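Local structure of GCN5-related N-acetyltransferase (Brucella melitensis biovar Abortus 2308, 3TCV) at residues B[166-171]-B[202-207]; B[125-130]-B[162-167]; B[103-108]-B[136-141]. The protein probably transfers an acetyl group from acetyl-CoA to an amine, as GNAT-family enzymes do, with protein N-termini or arylamines as possible acceptors. All blocks are in the same frame, centred on the assembly; numbering follows the deposited sequence.

Contact 1: residues B[166-171]-B[202-207]; sequences WECHNE and DTAWFS
An antiparallel ladder in the central sheet of this GNAT fold pairs Trp166 with Phe206 and Cys168 with Ala204. Each of these hydrogen-bonded pairs is closed by two backbone bonds, and the non-hydrogen-bonded pair Glu167–Trp205 lies between them. There the acid runs alongside the indole. Glu167 CB makes a CH-pi contact 3.7 Å from the centroid of the six-membered ring of Trp205. With CG between the backbone N and the carbonyl carbon (chi1 45°), the extended chain keeps to the ring, and Glu167 CD comes within 3.4 Å of Trp205 CH2. The carboxylate plane is turned 23° from that of the ring; its OE2 is salt-bridged to Arg201. A long acid suits the place because its methylenes cover an aromatic while its end reaches a charge.

The opposite face is apolar and packs against helix 173-182. Trp166 CD1 touches Phe206 CD2 at 3.8 Å, the indole and phenyl planes nearly perpendicular. Cys168 SG sits at the edge of the same phenyl ring, 4.1 Å from Phe206 CE2, a sulfur-aromatic contact. Beyond the ladder, Asn170 N bonds Asp202 O at 2.8 Å. Asp202 OD1 accepts from Gln192 N, and one water accepts from Asn170 ND2 and donates to Asp202 OD2.

Contact 2: residues B[125-130]-B[162-167]; sequences GVIEIG and RRYEWE
Glu128 and Glu167 meet just past the last parallel bridge, Glu128 with Glu165, their side chains crossing at about a right angle. Glu128 OE1 lies only 2.5 Å from Glu167 OE1, and the two carboxylate planes are turned 69° apart. Arg119 is salt-bridged both to this Glu128 oxygen and to Glu165 OE2, so one guanidinium serves two acids of the same face. Further back on that face, Val126 and Arg163 lie side by side: Val126 CG1 touches Arg163 CD at 3.6 Å. The arginine is extended from CG to NE and forms a side-on salt bridge with Glu165; NE, at 2.9 Å from Glu165 OE1, and NH2 both bond that oxygen, from opposite faces of its plane. Arg163 NH1 bonds Arg191 O of the second subunit.

The other face belongs to Ile127, Ile129 and Tyr164. Ile127 CG2 stands at the edge of the tyrosine ring, in its plane, 3.9 Å from Tyr164 CD1, whereas Ile129 CB packs against the far end, 3.3 Å from Tyr164 OH. That hydroxyl bonds Gln148 on the covering helix, which makes tyrosine apt where an apolar ring must finish in a polar atom.

Backbone bonds set these positions. Gly125 O accepts from both Arg162 N and Arg163 N, and Gly125, with positive phi, forms a G1 bulge with Val126 opposite Asp121. The ladder stops at Ile129 N on Glu165 O; a water follows, 2.7 Å from Ile129 O, close also to Glu128 OE2, and accepts from Glu167 N. This opening is consistent with the splay at which GNAT enzymes receive acetyl-CoA; the segment axes are inclined at 36°. Strands 126-134 and 163-169 form a beta-alpha-beta unit with helix 142-158, whose Phe151 covers Ile129 and Tyr164; strands 110-121 and 199-209 flank the pair.

Contact 3: residues B[103-108]-B[136-141]; sequences VIDKAS and PLISRR
The loop between strand 126-134 and helix 142-158, which in GNAT enzymes generally forms the pyrophosphate-binding loop for acetyl-CoA, rests through Ile138 and Leu137 on the end of strand 99-105 and the turn that follows it. Ile138 carries the apolar part. Its CD1 meets Val103 CG1 at 3.6 Å, and its CG2 lies 3.7 Å from Asp105 CB, the two side chains running antiparallel alongside one another. Because chi1 of 63° sets Ile138 CG1 between the backbone N and the carbonyl carbon, its two branches serve different partners, an advantage of a beta-branched residue here.

No direct hydrogen bond joins the segments. A water does so instead, donating to Asp105 OD1 at 2.7 Å and to Leu137 O at 2.9 Å. The second carboxylate oxygen is turned to its own strand end: Ser108 OG donates to Asp105 OD2 at 2.7 Å, on the anti lone pair, and Ser108 N reaches the same oxygen at 3.1 Å from above the carboxylate plane. This Asx motif shapes the turn and holds the acid's rotation, so aspartate, short and doubly accepting, fits the corner. Near it, Leu137 CD1 packs against Ser108 OG at 3.9 Å.

Past Ile138 the loop makes a type II turn, closed by Arg141 N on Ile138 O at 3.0 Å; Arg140 occupies its third position with phi of 61°. Arg141 then takes the N-cap position of helix 142-158. Ala143 and Ala147 of that helix touch Ile138 and Val103 respectively, while Ala112 of strand 110-121, hairpin partner of strand 99-105, supports Ile138, and strand 44-48, the neighbour of strand 99-105 on its other side, touches Val103 through Val44 and Leu46.

How the contacts relate
All three contacts belong to one mixed sheet. Contacts 1 and 2 share Trp166 and Glu167: strand 163-169 pairs in parallel with 126-134 and antiparallel with 199-209, and the two centres are 12 Å apart. Contact 3 lies across the chain's centre from both, its centre about 24 Å from that of contact 1 and 23 Å from that of contact 2. The nearest atoms of contacts 2 and 3 are still about 8 Å apart. Strand 126-134 nevertheless links these two, running from the parallel pair towards the loop of contact 3. By analogy with other GNAT enzymes, the strand splay and that loop probably frame the acetyl-CoA site.

Contact 1: residues B[166-171]-B[202-207]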
loop_
_atom_site.group_PDB
_atom_site.type_symbol
_atom_site.label_atom_id
_atom_site.label_comp_id
_atom_site.label_asym_id
_atom_site.label_seq_id
_atom_site.Cartn_x
_atom_site.Cartn_y
_atom_site.Cartn_z
ATOM N N TRP B 166 -8.672 6.096 -1.852
ATOM C CA TRP B 166 -9.643 5.227 -2.526
ATOM C C TRP B 166 -8.867 4.256 -3.389
ATOM O O TRP B 166 -7.952 4.646 -4.091
ATOM C CB TRP B 166 -10.548 6.078 -3.394
ATOM C CG TRP B 166 -11.663 5.363 -4.115
ATOM C CD1 TRP B 166 -11.581 4.520 -5.216
ATOM C CD2 TRP B 166 -13.101 5.517 -3.855
ATOM N NE1 TRP B 166 -12.848 4.111 -5.612
ATOM C CE2 TRP B 166 -13.790 4.667 -4.817
ATOM C CE3 TRP B 166 -13.857 6.200 -2.900
ATOM C CZ2 TRP B 166 -15.187 4.557 -4.832
ATOM C CZ3 TRP B 166 -15.248 6.074 -2.933
ATOM C CH2 TRP B 166 -15.894 5.277 -3.878
ATOM N N GLU B 167 -9.175 2.965 -3.299
ATOM C CA GLU B 167 -8.574 1.975 -4.205
ATOM C C GLU B 167 -9.675 1.040 -4.673
ATOM O O GLU B 167 -10.634 0.730 -3.920
ATOM C CB GLU B 167 -7.427 1.179 -3.547
ATOM C CG GLU B 167 -7.717 0.684 -2.135
ATOM C CD GLU B 167 -6.974 -0.574 -1.716
ATOM O OE1 GLU B 167 -6.802 -0.744 -0.475
ATOM O OE2 GLU B 167 -6.600 -1.408 -2.573
ATOM N N CYS B 168 -9.556 0.625 -5.910
ATOM C CA CYS B 168 -10.480 -0.308 -6.519
ATOM C C CYS B 168 -9.783 -1.089 -7.633
ATOM O O CYS B 168 -8.682 -0.755 -8.057
ATOM C CB CYS B 168 -11.691 0.457 -7.098
ATOM S SG CYS B 168 -11.297 1.643 -8.411
ATOM N N HIS B 169 -10.422 -2.168 -8.073
ATOM C CA HIS B 169 -9.989 -2.893 -9.250
ATOM C C HIS B 169 -9.934 -1.910 -10.381
ATOM O O HIS B 169 -10.890 -1.112 -10.592
ATOM C CB HIS B 169 -10.999 -4.021 -9.528
ATOM C CG HIS B 169 -10.467 -5.173 -10.352
ATOM N ND1 HIS B 169 -9.974 -5.015 -11.582
ATOM C CD2 HIS B 169 -10.432 -6.542 -10.089
ATOM C CE1 HIS B 169 -9.608 -6.213 -12.082
ATOM N NE2 HIS B 169 -9.893 -7.145 -11.171
ATOM N N ASN B 170 -8.862 -1.944 -11.148
ATOM C CA ASN B 170 -8.735 -1.069 -12.266
ATOM C C ASN B 170 -9.827 -1.314 -13.334
ATOM O O ASN B 170 -10.166 -0.406 -14.072
ATOM C CB ASN B 170 -7.373 -1.218 -12.881
ATOM C CG ASN B 170 -7.091 -0.157 -13.892
ATOM O OD1 ASN B 170 -7.240 1.045 -13.595
ATOM N ND2 ASN B 170 -6.666 -0.565 -15.078
ATOM N N GLU B 171 -10.371 -2.528 -13.369
ATOM C CA GLU B 171 -11.461 -2.873 -14.308
ATOM C C GLU B 171 -12.846 -2.495 -13.755
ATOM O O GLU B 171 -13.845 -2.627 -14.469
ATOM C CB GLU B 171 -11.441 -4.382 -14.644
ATOM C CG GLU B 171 -10.305 -4.824 -15.568
ATOM C CD GLU B 171 -10.377 -6.304 -15.990
ATOM O OE1 GLU B 171 -11.172 -7.104 -15.434
ATOM O OE2 GLU B 171 -9.623 -6.672 -16.911
ATOM N N ASP B 202 -5.475 -5.620 -10.840
ATOM C CA ASP B 202 -4.590 -4.476 -10.794
ATOM C C ASP B 202 -5.358 -3.414 -10.018
ATOM O O ASP B 202 -6.532 -3.162 -10.333
ATOM C CB ASP B 202 -4.297 -3.949 -12.184
ATOM C CG ASP B 202 -3.697 -4.988 -13.112
ATOM O OD1 ASP B 202 -2.957 -5.904 -12.696
ATOM O OD2 ASP B 202 -3.982 -4.864 -14.325
ATOM N N THR B 203 -4.721 -2.801 -9.026
ATOM C CA THR B 203 -5.388 -1.792 -8.198
ATOM C C THR B 203 -5.085 -0.371 -8.659
ATOM O O THR B 203 -3.937 0.023 -8.696
ATOM C CB THR B 203 -4.993 -1.955 -6.723
ATOM O OG1 THR B 203 -5.461 -3.229 -6.242
ATOM C CG2 THR B 203 -5.584 -0.808 -5.890
ATOM N N ALA B 204 -6.146 0.385 -8.957
ATOM C CA ALA B 204 -6.133 1.827 -9.198
ATOM C C ALA B 204 -6.232 2.546 -7.855
ATOM O O ALA B 204 -7.157 2.285 -7.058
ATOM C CB ALA B 204 -7.322 2.215 -10.078
ATOM N N TRP B 205 -5.292 3.457 -7.623
ATOM C CA TRP B 205 -5.181 4.286 -6.406
ATOM C C TRP B 205 -5.466 5.734 -6.681
ATOM O O TRP B 205 -4.992 6.305 -7.674
ATOM C CB TRP B 205 -3.754 4.211 -5.855
ATOM C CG TRP B 205 -3.413 2.902 -5.214
ATOM C CD1 TRP B 205 -2.734 1.834 -5.785
ATOM C CD2 TRP B 205 -3.740 2.472 -3.851
ATOM N NE1 TRP B 205 -2.639 0.793 -4.895
ATOM C CE2 TRP B 205 -3.205 1.123 -3.712
ATOM C CE3 TRP B 205 -4.378 3.060 -2.763
ATOM C CZ2 TRP B 205 -3.319 0.409 -2.532
ATOM C CZ3 TRP B 205 -4.502 2.321 -1.583
ATOM C CH2 TRP B 205 -3.967 1.028 -1.477
ATOM N N PHE B 206 -6.195 6.347 -5.753
ATOM C CA PHE B 206 -6.573 7.745 -5.827
ATOM C C PHE B 206 -6.496 8.314 -4.420
ATOM O O PHE B 206 -6.666 7.586 -3.438
ATOM C CB PHE B 206 -8.016 7.933 -6.308
ATOM C CG PHE B 206 -8.422 7.155 -7.540
ATOM C CD1 PHE B 206 -8.608 7.797 -8.753
ATOM C CD2 PHE B 206 -8.749 5.803 -7.450
ATOM C CE1 PHE B 206 -9.032 7.094 -9.876
ATOM C CE2 PHE B 206 -9.142 5.094 -8.567
ATOM C CZ PHE B 206 -9.286 5.738 -9.781
ATOM N N SER B 207 -6.334 9.629 -4.323
ATOM C CA SER B 207 -6.252 10.277 -3.031
ATOM C C SER B 207 -6.804 11.687 -3.019
ATOM O O SER B 207 -6.825 12.392 -4.051
ATOM C CB SER B 207 -4.828 10.311 -2.526
ATOM O OG SER B 207 -4.008 11.237 -3.227
HETATM O O HOH W 1 -6.527 -3.404 -14.860
#

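Contact 2: residues B[125-130]-B[162-167]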
loop_
_atom_site.group_PDB
_atom_site.type_symbol
_atom_site.label_atom_id
_atom_site.label_comp_id
_atom_site.label_asym_id
_atom_site.label_seq_id
_atom_site.Cartn_x
_atom_site.Cartn_y
_atom_site.Cartn_z
ATOM N N GLY B 125 -1.010 9.938 9.488
ATOM C CA GLY B 125 -2.294 10.544 9.158
ATOM C C GLY B 125 -2.801 10.101 7.795
ATOM O O GLY B 125 -3.177 10.931 6.983
ATOM N N VAL B 126 -2.770 8.788 7.521
ATOM C CA VAL B 126 -3.263 8.263 6.231
ATOM C C VAL B 126 -4.368 7.252 6.509
ATOM O O VAL B 126 -4.264 6.456 7.454
ATOM C CB VAL B 126 -2.120 7.598 5.415
ATOM C CG1 VAL B 126 -2.638 7.077 4.066
ATOM C CG2 VAL B 126 -0.973 8.580 5.199
ATOM N N ILE B 127 -5.439 7.278 5.714
ATOM C CA ILE B 127 -6.538 6.366 5.935
ATOM C C ILE B 127 -7.294 6.165 4.632
ATOM O O ILE B 127 -7.150 6.975 3.719
ATOM C CB ILE B 127 -7.460 6.934 7.030
ATOM C CG1 ILE B 127 -8.398 5.875 7.567
ATOM C CG2 ILE B 127 -8.205 8.174 6.534
ATOM C CD1 ILE B 127 -8.991 6.293 8.910
ATOM N N GLU B 128 -8.032 5.065 4.548
ATOM C CA GLU B 128 -8.806 4.706 3.337
ATOM C C GLU B 128 -10.292 4.563 3.649
ATOM O O GLU B 128 -10.674 4.064 4.718
ATOM C CB GLU B 128 -8.247 3.414 2.707
ATOM C CG GLU B 128 -9.093 2.812 1.577
ATOM C CD GLU B 128 -8.648 1.433 1.089
ATOM O OE1 GLU B 128 -7.455 1.100 1.144
ATOM O OE2 GLU B 128 -9.531 0.678 0.651
ATOM N N ILE B 129 -11.127 5.027 2.718
ATOM C CA ILE B 129 -12.541 4.635 2.700
ATOM C C ILE B 129 -12.648 3.427 1.779
ATOM O O ILE B 129 -12.338 3.525 0.620
ATOM C CB ILE B 129 -13.518 5.763 2.254
ATOM C CG1 ILE B 129 -14.937 5.185 2.218
ATOM C CG2 ILE B 129 -13.108 6.418 0.912
ATOM C CD1 ILE B 129 -16.054 6.197 2.041
ATOM N N GLY B 130 -13.072 2.284 2.310
ATOM C CA GLY B 130 -13.215 1.084 1.488
ATOM C C GLY B 130 -14.301 0.164 2.032
ATOM O O GLY B 130 -15.149 0.586 2.831
ATOM N N ARG B 162 -3.839 13.651 6.725
ATOM C CA ARG B 162 -3.133 14.323 5.635
ATOM C C ARG B 162 -3.525 13.768 4.262
ATOM O O ARG B 162 -3.306 14.408 3.254
ATOM C CB ARG B 162 -1.611 14.079 5.735
ATOM C CG ARG B 162 -0.923 14.487 7.001
ATOM C CD ARG B 162 0.582 14.393 6.822
ATOM N NE ARG B 162 1.065 15.413 5.893
ATOM C CZ ARG B 162 1.984 15.225 4.940
ATOM N NH1 ARG B 162 2.547 14.030 4.732
ATOM N NH2 ARG B 162 2.316 16.232 4.160
ATOM N N ARG B 163 -3.988 12.521 4.240
ATOM C CA ARG B 163 -4.169 11.759 2.997
ATOM C C ARG B 163 -5.309 10.765 3.179
ATOM O O ARG B 163 -5.328 9.966 4.159
ATOM C CB ARG B 163 -2.851 11.027 2.661
ATOM C CG ARG B 163 -2.902 9.999 1.530
ATOM C CD ARG B 163 -1.593 9.223 1.366
ATOM N NE ARG B 163 -1.789 8.130 0.403
ATOM C CZ ARG B 163 -1.884 8.274 -0.915
ATOM N NH1 ARG B 163 -1.636 9.425 -1.488
ATOM N NH2 ARG B 163 -2.140 7.227 -1.685
ATOM N N TYR B 164 -6.269 10.818 2.251
ATOM C CA TYR B 164 -7.501 10.013 2.300
ATOM C C TYR B 164 -7.593 9.236 0.988
ATOM O O TYR B 164 -7.551 9.822 -0.098
ATOM C CB TYR B 164 -8.668 10.972 2.472
ATOM C CG TYR B 164 -10.052 10.389 2.578
ATOM C CD1 TYR B 164 -10.367 9.432 3.528
ATOM C CD2 TYR B 164 -11.069 10.838 1.749
ATOM C CE1 TYR B 164 -11.663 8.955 3.630
ATOM C CE2 TYR B 164 -12.366 10.372 1.848
ATOM C CZ TYR B 164 -12.654 9.420 2.797
ATOM O OH TYR B 164 -13.942 8.944 2.912
ATOM N N GLU B 165 -7.601 7.910 1.090
ATOM C CA GLU B 165 -7.401 7.068 -0.074
ATOM C C GLU B 165 -8.654 6.361 -0.547
ATOM O O GLU B 165 -9.527 5.987 0.263
ATOM C CB GLU B 165 -6.357 5.980 0.230
ATOM C CG GLU B 165 -4.974 6.473 0.593
ATOM C CD GLU B 165 -4.061 5.398 1.134
ATOM O OE1 GLU B 165 -2.866 5.505 0.840
ATOM O OE2 GLU B 165 -4.520 4.478 1.885
ATOM N N TRP B 166 -8.672 6.096 -1.852
ATOM C CA TRP B 166 -9.643 5.227 -2.526
ATOM C C TRP B 166 -8.867 4.256 -3.389
ATOM O O TRP B 166 -7.952 4.646 -4.091
ATOM C CB TRP B 166 -10.548 6.078 -3.394
ATOM C CG TRP B 166 -11.663 5.363 -4.115
ATOM C CD1 TRP B 166 -11.581 4.520 -5.216
ATOM C CD2 TRP B 166 -13.101 5.517 -3.855
ATOM N NE1 TRP B 166 -12.848 4.111 -5.612
ATOM C CE2 TRP B 166 -13.790 4.667 -4.817
ATOM C CE3 TRP B 166 -13.857 6.200 -2.900
ATOM C CZ2 TRP B 166 -15.187 4.557 -4.832
ATOM C CZ3 TRP B 166 -15.248 6.074 -2.933
ATOM C CH2 TRP B 166 -15.894 5.277 -3.878
ATOM N N GLU B 167 -9.175 2.965 -3.299
ATOM C CA GLU B 167 -8.574 1.975 -4.205
ATOM C C GLU B 167 -9.675 1.040 -4.673
ATOM O O GLU B 167 -10.634 0.730 -3.920
ATOM C CB GLU B 167 -7.427 1.179 -3.547
ATOM C CG GLU B 167 -7.717 0.684 -2.135
ATOM C CD GLU B 167 -6.974 -0.574 -1.716
ATOM O OE1 GLU B 167 -6.802 -0.744 -0.475
ATOM O OE2 GLU B 167 -6.600 -1.408 -2.573
HETATM O O HOH W 2 -11.189 2.081 -1.328
#

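Contact 3: residues B[103-108]-B[136-141]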
loop_
_atom_site.group_PDB
_atom_site.type_symbol
_atom_site.label_atom_id
_atom_site.label_comp_id
_atom_site.label_asym_id
_atom_site.label_seq_id
_atom_site.Cartn_x
_atom_site.Cartn_y
_atom_site.Cartn_z
ATOM N N VAL B 103 -24.746 1.891 6.823
ATOM C CA VAL B 103 -25.191 3.101 6.144
ATOM C C VAL B 103 -26.717 3.030 6.106
ATOM O O VAL B 103 -27.294 2.170 5.424
ATOM C CB VAL B 103 -24.632 3.207 4.704
ATOM C CG1 VAL B 103 -25.039 4.527 4.060
ATOM C CG2 VAL B 103 -23.112 3.060 4.701
ATOM N N ILE B 104 -27.355 3.925 6.859
ATOM C CA ILE B 104 -28.810 3.932 7.017
ATOM C C ILE B 104 -29.461 5.008 6.150
ATOM O O ILE B 104 -29.158 6.180 6.266
ATOM C CB ILE B 104 -29.213 4.138 8.494
ATOM C CG1 ILE B 104 -28.810 2.915 9.339
ATOM C CG2 ILE B 104 -30.720 4.313 8.618
ATOM C CD1 ILE B 104 -27.837 3.186 10.464
ATOM N N ASP B 105 -30.360 4.599 5.277
ATOM C CA ASP B 105 -31.101 5.537 4.448
ATOM C C ASP B 105 -32.176 6.187 5.312
ATOM O O ASP B 105 -33.084 5.501 5.805
ATOM C CB ASP B 105 -31.752 4.796 3.279
ATOM C CG ASP B 105 -32.692 5.673 2.470
ATOM O OD1 ASP B 105 -32.230 6.711 1.939
ATOM O OD2 ASP B 105 -33.886 5.307 2.356
ATOM N N LYS B 106 -32.072 7.500 5.499
ATOM C CA LYS B 106 -32.948 8.179 6.459
ATOM C C LYS B 106 -34.389 8.201 5.990
ATOM O O LYS B 106 -35.294 8.068 6.806
ATOM C CB LYS B 106 -32.466 9.588 6.761
ATOM C CG LYS B 106 -31.275 9.604 7.710
ATOM C CD LYS B 106 -30.773 11.007 7.990
ATOM C CE LYS B 106 -31.851 11.860 8.632
ATOM N NZ LYS B 106 -31.278 13.097 9.196
ATOM N N ALA B 107 -34.598 8.337 4.681
ATOM C CA ALA B 107 -35.955 8.394 4.125
ATOM C C ALA B 107 -36.773 7.155 4.495
ATOM O O ALA B 107 -37.936 7.277 4.871
ATOM C CB ALA B 107 -35.905 8.569 2.606
ATOM N N SER B 108 -36.165 5.971 4.398
ATOM C CA SER B 108 -36.824 4.713 4.755
ATOM C C SER B 108 -36.568 4.263 6.183
ATOM O O SER B 108 -37.289 3.413 6.715
ATOM C CB SER B 108 -36.376 3.611 3.805
ATOM O OG SER B 108 -34.975 3.413 3.887
ATOM N N PRO B 136 -29.348 -0.680 -3.452
ATOM C CA PRO B 136 -30.302 0.043 -4.296
ATOM C C PRO B 136 -31.067 1.175 -3.610
ATOM O O PRO B 136 -31.459 2.120 -4.290
ATOM C CB PRO B 136 -31.245 -1.047 -4.790
ATOM C CG PRO B 136 -31.065 -2.201 -3.887
ATOM C CD PRO B 136 -29.706 -2.098 -3.275
ATOM N N LEU B 137 -31.232 1.133 -2.296
ATOM C CA LEU B 137 -31.921 2.214 -1.615
ATOM C C LEU B 137 -31.165 3.525 -1.729
ATOM O O LEU B 137 -31.771 4.589 -1.686
ATOM C CB LEU B 137 -32.160 1.908 -0.143
ATOM C CG LEU B 137 -33.156 0.818 0.253
ATOM C CD1 LEU B 137 -33.150 0.702 1.770
ATOM C CD2 LEU B 137 -34.561 1.129 -0.257
ATOM N N ILE B 138 -29.837 3.461 -1.866
ATOM C CA ILE B 138 -29.033 4.676 -1.862
ATOM C C ILE B 138 -28.111 4.844 -3.063
ATOM O O ILE B 138 -27.585 5.930 -3.245
ATOM C CB ILE B 138 -28.183 4.787 -0.577
ATOM C CG1 ILE B 138 -27.163 3.634 -0.465
ATOM C CG2 ILE B 138 -29.099 4.826 0.631
ATOM C CD1 ILE B 138 -26.234 3.761 0.737
ATOM N N SER B 139 -27.907 3.785 -3.853
ATOM C CA SER B 139 -26.932 3.819 -4.947
ATOM C C SER B 139 -27.335 4.907 -5.945
ATOM O O SER B 139 -28.487 4.970 -6.354
ATOM C CB SER B 139 -26.874 2.470 -5.661
ATOM O OG SER B 139 -25.742 2.444 -6.508
ATOM N N ARG B 140 -26.398 5.784 -6.300
ATOM C CA ARG B 140 -26.686 6.899 -7.198
ATOM C C ARG B 140 -27.753 7.896 -6.689
ATOM O O ARG B 140 -28.351 8.607 -7.478
ATOM C CB ARG B 140 -27.039 6.363 -8.603
ATOM N N ARG B 141 -27.987 7.943 -5.373
ATOM C CA ARG B 141 -28.829 8.946 -4.741
ATOM C C ARG B 141 -27.971 9.779 -3.778
ATOM O O ARG B 141 -26.845 9.392 -3.439
ATOM C CB ARG B 141 -30.003 8.278 -3.982
HETATM O O HOH W 3 -31.914 7.266 -0.717
#